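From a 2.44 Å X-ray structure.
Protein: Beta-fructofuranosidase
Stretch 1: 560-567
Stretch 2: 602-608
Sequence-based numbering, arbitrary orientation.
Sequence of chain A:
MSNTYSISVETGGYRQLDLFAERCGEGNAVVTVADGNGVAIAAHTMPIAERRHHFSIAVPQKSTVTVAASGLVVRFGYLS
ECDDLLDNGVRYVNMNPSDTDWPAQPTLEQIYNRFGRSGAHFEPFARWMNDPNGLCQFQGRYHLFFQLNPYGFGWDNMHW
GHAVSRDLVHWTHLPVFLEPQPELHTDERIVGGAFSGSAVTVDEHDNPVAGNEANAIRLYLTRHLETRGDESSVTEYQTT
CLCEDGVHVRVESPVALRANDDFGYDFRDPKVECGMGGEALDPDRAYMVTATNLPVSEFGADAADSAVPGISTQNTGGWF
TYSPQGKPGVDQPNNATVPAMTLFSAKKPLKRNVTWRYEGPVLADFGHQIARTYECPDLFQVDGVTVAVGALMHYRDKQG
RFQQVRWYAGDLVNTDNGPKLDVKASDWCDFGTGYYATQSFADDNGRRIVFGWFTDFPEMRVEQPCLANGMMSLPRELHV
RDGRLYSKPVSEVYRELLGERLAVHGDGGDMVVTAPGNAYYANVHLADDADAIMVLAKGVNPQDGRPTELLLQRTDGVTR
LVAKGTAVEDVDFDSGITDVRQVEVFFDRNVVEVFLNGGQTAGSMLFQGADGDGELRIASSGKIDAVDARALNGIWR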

# COMPACT_ATOMS: atom_id res chain seq x y z
N ARG A 560 -7.24 8.16 22.33
CA ARG A 560 -7.79 7.47 21.17
C ARG A 560 -8.20 8.48 20.11
O ARG A 560 -8.51 9.64 20.42
CB ARG A 560 -9.00 6.60 21.55
CG ARG A 560 -9.99 7.28 22.48
CD ARG A 560 -11.29 6.51 22.58
NE ARG A 560 -11.18 5.30 23.39
CZ ARG A 560 -11.21 5.29 24.72
NH1 ARG A 560 -11.36 6.42 25.40
NH2 ARG A 560 -11.11 4.14 25.38
N LEU A 561 -8.18 8.03 18.86
CA LEU A 561 -8.81 8.77 17.78
C LEU A 561 -10.31 8.51 17.80
O LEU A 561 -10.77 7.42 18.16
CB LEU A 561 -8.23 8.35 16.43
CG LEU A 561 -6.90 8.97 16.00
CD1 LEU A 561 -6.35 8.25 14.78
CD2 LEU A 561 -7.05 10.46 15.73
N VAL A 562 -11.09 9.53 17.43
CA VAL A 562 -12.54 9.44 17.38
C VAL A 562 -13.01 9.96 16.03
O VAL A 562 -12.61 11.05 15.61
CB VAL A 562 -13.22 10.22 18.51
CG1 VAL A 562 -14.70 9.86 18.59
CG2 VAL A 562 -12.53 9.96 19.85
N ALA A 563 -13.85 9.18 15.35
CA ALA A 563 -14.37 9.53 14.03
C ALA A 563 -15.90 9.60 14.11
O ALA A 563 -16.60 8.71 13.62
CB ALA A 563 -13.91 8.52 12.97
N LYS A 564 -16.41 10.66 14.74
CA LYS A 564 -17.84 10.79 14.95
C LYS A 564 -18.56 11.04 13.63
O LYS A 564 -18.07 11.77 12.76
CB LYS A 564 -18.13 11.92 15.93
CG LYS A 564 -17.62 11.65 17.34
CD LYS A 564 -17.99 12.76 18.32
CE LYS A 564 -18.14 12.21 19.73
NZ LYS A 564 -17.42 13.04 20.74
N GLY A 565 -19.74 10.42 13.48
CA GLY A 565 -20.53 10.54 12.28
C GLY A 565 -20.11 9.63 11.15
O GLY A 565 -20.85 9.52 10.16
N THR A 566 -18.96 8.97 11.25
CA THR A 566 -18.47 8.08 10.21
C THR A 566 -18.98 6.66 10.41
O THR A 566 -19.60 6.33 11.43
CB THR A 566 -16.94 8.08 10.20
OG1 THR A 566 -16.46 7.20 11.22
CG2 THR A 566 -16.41 9.48 10.46
N ALA A 567 -18.71 5.81 9.42
CA ALA A 567 -19.09 4.41 9.50
C ALA A 567 -18.30 3.64 10.54
O ALA A 567 -18.68 2.51 10.88
CB ALA A 567 -18.93 3.75 8.13
N ALA A 602 1.62 4.87 16.40
CA ALA A 602 1.15 5.65 15.25
C ALA A 602 -0.29 5.27 14.96
O ALA A 602 -0.68 4.10 15.10
CB ALA A 602 2.02 5.40 14.02
N GLY A 603 -1.09 6.25 14.56
CA GLY A 603 -2.49 6.02 14.24
C GLY A 603 -2.98 6.85 13.07
O GLY A 603 -2.73 8.06 13.02
N SER A 604 -3.70 6.23 12.14
CA SER A 604 -4.06 6.90 10.90
C SER A 604 -5.32 6.26 10.32
O SER A 604 -5.65 5.11 10.61
CB SER A 604 -2.92 6.84 9.88
OG SER A 604 -2.57 5.50 9.59
N MET A 605 -6.01 7.03 9.48
CA MET A 605 -7.24 6.58 8.82
C MET A 605 -7.68 7.64 7.82
O MET A 605 -7.30 8.81 7.91
CB MET A 605 -8.36 6.31 9.82
CG MET A 605 -8.95 7.58 10.43
SD MET A 605 -10.21 7.23 11.67
CE MET A 605 -9.23 6.37 12.91
N LEU A 606 -8.49 7.20 6.85
CA LEU A 606 -9.12 8.14 5.93
C LEU A 606 -10.21 8.92 6.64
O LEU A 606 -11.00 8.37 7.41
CB LEU A 606 -9.72 7.39 4.74
CG LEU A 606 -8.78 6.54 3.88
CD1 LEU A 606 -9.56 5.90 2.73
CD2 LEU A 606 -7.63 7.38 3.35
N PHE A 607 -10.26 10.23 6.37
CA PHE A 607 -11.34 11.07 6.89
C PHE A 607 -11.46 12.29 5.99
O PHE A 607 -10.59 13.16 6.02
CB PHE A 607 -11.07 11.48 8.33
CG PHE A 607 -12.16 12.31 8.93
CD1 PHE A 607 -12.13 13.70 8.84
CD2 PHE A 607 -13.24 11.71 9.56
CE1 PHE A 607 -13.14 14.47 9.38
CE2 PHE A 607 -14.26 12.48 10.10
CZ PHE A 607 -14.21 13.86 10.01
N GLN A 608 -12.54 12.35 5.22
CA GLN A 608 -12.74 13.44 4.26
C GLN A 608 -13.12 14.72 5.00
O GLN A 608 -14.27 14.89 5.42
CB GLN A 608 -13.81 13.06 3.24
CG GLN A 608 -14.02 14.10 2.16
CD GLN A 608 -12.76 14.33 1.34
OE1 GLN A 608 -12.30 13.44 0.62
NE2 GLN A 608 -12.20 15.53 1.44

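No hydrogen bond joins these two strands, although they run nearly parallel. Strand 560-564 and strand 602-606 differ by only 10° in direction, and their axes come no closer than 8.7 Å. That gap is too wide for backbone pairing within one sheet. Leu561 and Ala563 reach across with their side chains, to Met605 and to the backbone at Gly603, and the contact is made of van der Waals packing.

Leu561 CA lies 7.7 Å from Gly603 CA, and Ala563 CA lies 7.9 Å from Phe607 CA. Side chains alternate along the first strand. Leu561 and Ala563 point toward the second stretch, while Val562 and Lys564 point away. On the second strand Met605 points toward the first stretch and Ser604 points away. Ser604 OG is hydrogen-bonded elsewhere in the structure.

Leu561 reaches across with its CD1 atom. Leu561 CD1 lies 4.0 Å from Gly603 C, so the leucine methyl rests against bare backbone. Gly603 has no side chain, and the position a CB would take is 3.6 Å from Leu561 CD1. The absence of that atom leaves the methyl more room. The same methyl also meets the end of Met605, with Leu561 CD1 3.9 Å from Met605 CE. Both groups are apolar, and both residues are buried.

Met605 bridges two residues of the first strand. Its terminal methyl meets Leu561, and its sulfur meets Ala563, with Met605 SD 4.1 Å from Ala563 CB. The chi angles are p, t and p. The last of these turns CE toward Leu561 while SD stays beside Ala563. The alanine presents a single methyl to the sulfur.

Beyond the strands, the contact continues into loop. A type II beta turn runs from Ala563 to Thr566. Gly565 has phi 82° and psi -10°, and a positive phi by itself favours glycine. The backbone bond from Thr566 N to Ala563 O is weak, at 3.4 Å. The side chain adds a shorter one: Thr566 OG1 donates to Ala563 O at 2.8 Å. The hydroxyl also bonds to a residue adjoining one of the stretches, while the methyl meets the other stretch. Thr566 CG2 lies 3.7 Å from Phe607 CE2, at the edge of the ring and near its plane. This is a methyl packed against a ring edge.

The two stretches together bury 241 Å². Leu561 and Met605 contribute the largest shares, 62 and 53 Å².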